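Local atomic coordinates of 6-carboxyhexanoate--coa ligase (Bacillus subtilis, PDB entry 5FLG), a protein that belongs to the 6-carboxyhexanoate--CoA ligase family and binds phosphoaminophosphonic acid-adenylate ester, magnesium ion and pimelic acid. Residues V189-W194 and R228-D233. Residues are numbered along the deposited sequence; the frame is centred on the assembly and turned at random.
With ANP (phosphoaminophosphonic acid-adenylate ester), chain D.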
ATOM      1  N   VAL A 189      -2.661  -8.617  30.736  1.00 22.91           N
ATOM      2  CA  VAL A 189      -2.003  -9.299  31.838  1.00 26.53           C
ATOM      3  C   VAL A 189      -0.778 -10.060  31.310  1.00 24.04           C
ATOM      4  O   VAL A 189       0.206 -10.218  31.993  1.00 26.85           O
ATOM      5  CB  VAL A 189      -2.981 -10.291  32.489  1.00 31.29           C
ATOM      6  CG1 VAL A 189      -2.274 -11.186  33.506  1.00 33.60           C
ATOM      7  CG2 VAL A 189      -4.134  -9.538  33.154  1.00 36.53           C
ATOM      8  N   ALA A 190      -0.890 -10.617  30.125  1.00 26.28           N
ATOM      9  CA  ALA A 190       0.205 -11.416  29.589  1.00 23.54           C
ATOM     10  C   ALA A 190       0.049 -11.700  28.111  1.00 27.23           C
ATOM     11  O   ALA A 190      -1.059 -11.615  27.547  1.00 24.69           O
ATOM     12  CB  ALA A 190       0.316 -12.708  30.368  1.00 23.00           C
ATOM     13  N   GLU A 191       1.193 -11.984  27.465  1.00 28.98           N
ATOM     14  CA  GLU A 191       1.231 -12.262  26.031  1.00 27.47           C
ATOM     15  C   GLU A 191       1.989 -13.578  25.839  1.00 26.79           C
ATOM     16  O   GLU A 191       2.894 -13.888  26.592  1.00 26.96           O
ATOM     17  CB  GLU A 191       1.895 -11.137  25.241  1.00 30.89           C
ATOM     18  CG  GLU A 191       2.178 -11.536  23.780  1.00 36.55           C
ATOM     19  CD  GLU A 191       3.017 -10.522  22.968  1.00 42.06           C
ATOM     20  OE1 GLU A 191       3.572  -9.539  23.528  1.00 32.92           O
ATOM     21  OE2 GLU A 191       3.156 -10.741  21.733  1.00 43.41           O
ATOM     22  N   LEU A 192       1.452 -14.439  24.982  1.00 24.39           N
ATOM     23  CA  LEU A 192       2.121 -15.642  24.586  1.00 26.41           C
ATOM     24  C   LEU A 192       2.375 -15.577  23.086  1.00 27.21           C
ATOM     25  O   LEU A 192       1.472 -15.263  22.312  1.00 29.22           O
ATOM     26  CB  LEU A 192       1.237 -16.821  24.923  1.00 30.88           C
ATOM     27  CG  LEU A 192       1.641 -18.188  24.400  1.00 31.87           C
ATOM     28  CD1 LEU A 192       2.904 -18.719  25.074  1.00 31.34           C
ATOM     29  CD2 LEU A 192       0.468 -19.118  24.610  1.00 33.99           C
ATOM     30  N   CYS A 193       3.599 -15.899  22.677  1.00 27.97           N
ATOM     31  CA  CYS A 193       3.999 -15.716  21.301  1.00 29.11           C
ATOM     32  C   CYS A 193       4.982 -16.786  20.843  1.00 26.81           C
ATOM     33  O   CYS A 193       5.915 -17.145  21.571  1.00 26.78           O
ATOM     34  CB  CYS A 193       4.645 -14.358  21.114  1.00 35.02           C
ATOM     35  SG  CYS A 193       5.503 -14.191  19.503  1.00 34.99           S
ATOM     36  N   TRP A 194       4.760 -17.317  19.645  1.00 29.28           N
ATOM     37  CA  TRP A 194       5.873 -17.899  18.873  1.00 29.70           C
ATOM     38  C   TRP A 194       5.623 -17.752  17.388  1.00 29.49           C
ATOM     39  O   TRP A 194       4.556 -17.315  16.965  1.00 25.38           O
ATOM     40  CB  TRP A 194       6.173 -19.353  19.308  1.00 30.83           C
ATOM     41  CG  TRP A 194       5.069 -20.356  19.035  1.00 32.37           C
ATOM     42  CD1 TRP A 194       4.914 -21.125  17.914  1.00 37.57           C
ATOM     43  CD2 TRP A 194       4.019 -20.744  19.928  1.00 32.61           C
ATOM     44  NE1 TRP A 194       3.750 -21.863  18.010  1.00 36.20           N
ATOM     45  CE2 TRP A 194       3.252 -21.731  19.274  1.00 34.96           C
ATOM     46  CE3 TRP A 194       3.660 -20.363  21.227  1.00 29.94           C
ATOM     47  CZ2 TRP A 194       2.098 -22.276  19.842  1.00 36.21           C
ATOM     48  CZ3 TRP A 194       2.565 -20.948  21.807  1.00 32.15           C
ATOM     49  CH2 TRP A 194       1.792 -21.889  21.121  1.00 34.07           C
ATOM     50  N   ARG A 228       0.027 -15.773  18.666  1.00 28.74           N
ATOM     51  CA  ARG A 228       0.099 -14.505  19.318  1.00 29.53           C
ATOM     52  C   ARG A 228      -1.241 -14.341  20.064  1.00 25.86           C
ATOM     53  O   ARG A 228      -2.256 -14.051  19.455  1.00 27.04           O
ATOM     54  CB  ARG A 228       0.290 -13.397  18.281  1.00 29.84           C
ATOM     55  CG  ARG A 228       1.000 -12.156  18.793  1.00 31.38           C
ATOM     56  CD  ARG A 228       2.435 -12.495  19.047  1.00 31.12           C
ATOM     57  NE  ARG A 228       3.352 -11.369  19.207  1.00 29.75           N
ATOM     58  CZ  ARG A 228       4.346 -11.093  18.373  1.00 30.12           C
ATOM     59  NH1 ARG A 228       4.358 -11.600  17.133  1.00 29.61           N
ATOM     60  NH2 ARG A 228       5.341 -10.337  18.782  1.00 32.53           N
ATOM     61  N   VAL A 229      -1.199 -14.463  21.373  1.00 28.91           N
ATOM     62  CA  VAL A 229      -2.396 -14.299  22.213  1.00 29.28           C
ATOM     63  C   VAL A 229      -2.103 -13.283  23.306  1.00 33.75           C
ATOM     64  O   VAL A 229      -1.067 -13.381  23.990  1.00 30.03           O
ATOM     65  CB  VAL A 229      -2.777 -15.628  22.906  1.00 30.68           C
ATOM     66  CG1 VAL A 229      -4.032 -15.455  23.744  1.00 32.61           C
ATOM     67  CG2 VAL A 229      -3.006 -16.714  21.869  1.00 33.69           C
ATOM     68  N   PHE A 230      -3.081 -12.392  23.543  1.00 30.30           N
ATOM     69  CA  PHE A 230      -3.003 -11.431  24.620  1.00 27.59           C
ATOM     70  C   PHE A 230      -4.079 -11.800  25.630  1.00 28.21           C
ATOM     71  O   PHE A 230      -5.251 -11.778  25.300  1.00 25.45           O
ATOM     72  CB  PHE A 230      -3.297  -9.998  24.124  1.00 27.68           C
ATOM     73  CG  PHE A 230      -2.377  -9.506  23.041  1.00 26.48           C
ATOM     74  CD1 PHE A 230      -1.114 -10.048  22.882  1.00 28.59           C
ATOM     75  CD2 PHE A 230      -2.734  -8.432  22.258  1.00 27.51           C
ATOM     76  CE1 PHE A 230      -0.287  -9.608  21.859  1.00 27.78           C
ATOM     77  CE2 PHE A 230      -1.881  -7.950  21.263  1.00 32.76           C
ATOM     78  CZ  PHE A 230      -0.652  -8.559  21.064  1.00 27.02           C
ATOM     79  N   PHE A 231      -3.674 -12.056  26.854  1.00 29.81           N
ATOM     80  CA  PHE A 231      -4.603 -12.398  27.897  1.00 32.39           C
ATOM     81  C   PHE A 231      -5.086 -11.117  28.553  1.00 34.28           C
ATOM     82  O   PHE A 231      -4.283 -10.325  29.071  1.00 34.47           O
ATOM     83  CB  PHE A 231      -3.914 -13.312  28.897  1.00 32.03           C
ATOM     84  CG  PHE A 231      -3.599 -14.684  28.351  1.00 33.43           C
ATOM     85  CD1 PHE A 231      -4.525 -15.703  28.428  1.00 33.94           C
ATOM     86  CD2 PHE A 231      -2.374 -14.943  27.727  1.00 35.96           C
ATOM     87  CE1 PHE A 231      -4.238 -16.958  27.927  1.00 34.52           C
ATOM     88  CE2 PHE A 231      -2.087 -16.187  27.196  1.00 37.04           C
ATOM     89  CZ  PHE A 231      -3.023 -17.198  27.292  1.00 37.98           C
ATOM     90  N   ILE A 232      -6.373 -10.841  28.382  1.00 33.42           N
ATOM     91  CA  ILE A 232      -6.966  -9.549  28.753  1.00 39.05           C
ATOM     92  C   ILE A 232      -7.814  -9.604  30.029  1.00 42.00           C
ATOM     93  O   ILE A 232      -8.627 -10.512  30.221  1.00 38.01           O
ATOM     94  CB  ILE A 232      -7.904  -9.040  27.649  1.00 38.66           C
ATOM     95  CG1 ILE A 232      -7.163  -8.976  26.326  1.00 36.95           C
ATOM     96  CG2 ILE A 232      -8.511  -7.696  28.023  1.00 40.48           C
ATOM     97  CD1 ILE A 232      -6.051  -7.951  26.276  1.00 36.50           C
ATOM     98  N   ASP A 233      -7.591  -8.627  30.898  1.00 43.11           N
ATOM     99  CA  ASP A 233      -8.367  -8.439  32.105  1.00 48.02           C
ATOM    100  C   ASP A 233      -8.886  -7.010  32.139  1.00 62.21           C
ATOM    101  O   ASP A 233      -8.190  -6.101  32.597  1.00 76.86           O
ATOM    102  CB  ASP A 233      -7.499  -8.659  33.335  1.00 53.01           C
ATOM    103  CG  ASP A 233      -8.188  -8.188  34.624  1.00 64.71           C
ATOM    104  OD1 ASP A 233      -9.323  -7.662  34.546  1.00 56.36           O
ATOM    105  OD2 ASP A 233      -7.596  -8.341  35.712  1.00 69.42           O
TER
HETATM  106  PG  ANP D 702       7.132 -11.607   9.603  1.00 34.61           P
HETATM  107  O1G ANP D 702       7.507 -11.118   8.231  1.00 32.91           O
HETATM  108  O2G ANP D 702       7.541 -13.036   9.834  1.00 36.24           O
HETATM  109  O3G ANP D 702       7.542 -10.731  10.742  1.00 29.62           O
HETATM  110  PB  ANP D 702       4.514 -11.432  10.995  1.00 29.51           P
HETATM  111  O1B ANP D 702       5.021 -10.238  11.723  1.00 25.35           O
HETATM  112  O2B ANP D 702       3.117 -11.576  10.518  1.00 29.38           O
HETATM  113  N3B ANP D 702       5.424 -11.600   9.536  1.00 27.99           N
HETATM  114  PA  ANP D 702       5.864 -12.878  13.085  1.00 34.05           P
HETATM  115  O1A ANP D 702       6.572 -14.153  13.088  1.00 28.96           O
HETATM  116  O2A ANP D 702       6.556 -11.560  13.287  1.00 32.00           O
HETATM  117  O3A ANP D 702       4.870 -12.777  11.824  1.00 31.40           O
HETATM  118  O5' ANP D 702       4.737 -13.047  14.280  1.00 27.61           O
HETATM  119  C5' ANP D 702       4.195 -14.303  14.576  1.00 29.63           C
HETATM  120  C4' ANP D 702       2.677 -14.178  14.727  1.00 29.70           C
HETATM  121  O4' ANP D 702       2.392 -13.186  15.722  1.00 29.85           O
HETATM  122  C3' ANP D 702       2.009 -13.716  13.441  1.00 29.55           C
HETATM  123  O3' ANP D 702       1.578 -14.817  12.651  1.00 33.47           O
HETATM  124  C2' ANP D 702       0.810 -12.967  13.945  1.00 30.57           C
HETATM  125  O2' ANP D 702      -0.202 -13.910  14.299  1.00 26.08           O
HETATM  126  C1' ANP D 702       1.353 -12.348  15.202  1.00 30.02           C
HETATM  127  N9  ANP D 702       1.814 -10.989  14.895  1.00 32.14           N
HETATM  128  C8  ANP D 702       2.954 -10.608  14.216  1.00 37.16           C
HETATM  129  N7  ANP D 702       3.064  -9.259  14.214  1.00 34.41           N
HETATM  130  C5  ANP D 702       1.963  -8.773  14.863  1.00 27.81           C
HETATM  131  C6  ANP D 702       1.402  -7.453  15.194  1.00 31.13           C
HETATM  132  N6  ANP D 702       2.001  -6.317  14.825  1.00 35.14           N
HETATM  133  N1  ANP D 702       0.248  -7.392  15.896  1.00 27.74           N
HETATM  134  C2  ANP D 702      -0.403  -8.505  16.255  1.00 26.06           C
HETATM  135  N3  ANP D 702       0.058  -9.752  16.061  1.00 27.49           N
HETATM  136  C4  ANP D 702       1.155  -9.921  15.285  1.00 28.03           C
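Strands V189-W194 and R228-I232 are antiparallel neighbours in the mixed sheet, their axes 4.7 Å apart and 168° between their directions. L192 and V229 form a hydrogen-bonded pair, L192 N donating to V229 O and V229 N to L192 O, whereas E191-F230 and C193-R228 are non-hydrogen-bonded pairs. At the other end V189 and A190 both face F231 in a classic beta bulge: V189 N reaches F231 O at 2.9 Å, and F231 N meets A190 O at 2.7 Å. A190, L192, V229 and F231 share one face, where helix 89-102 packs on A190, L192 and F231; here the rim of F231 meets L192, F231 CE2 lying 4.1 Å from L192 CB. E191, C193, R228 and F230 occupy the opposite face, where helix 170-184 packs on E191, R228 and F230. With CG anti to the backbone N (chi1 169°) and an extended chain, E191 runs beside F230, its CD 3.6 Å from F230 CE1 and its carboxylate nearly perpendicular to the ring. E191 OE2 forms a salt bridge with R228 NE at 2.6 Å; OE2 lies nearly in the guanidinium plane of R228, with an N-H...O angle of 143°. Y204 OH adds a hydrogen bond to R228 NH2 and a weak one to E191 OE2. C193, which also touches pimelic acid, sets SG over the guanidinium centre, 3.5 Å from R228 CZ, while R228 NH1 donates to the ribose O4' of ANP at 2.9 Å.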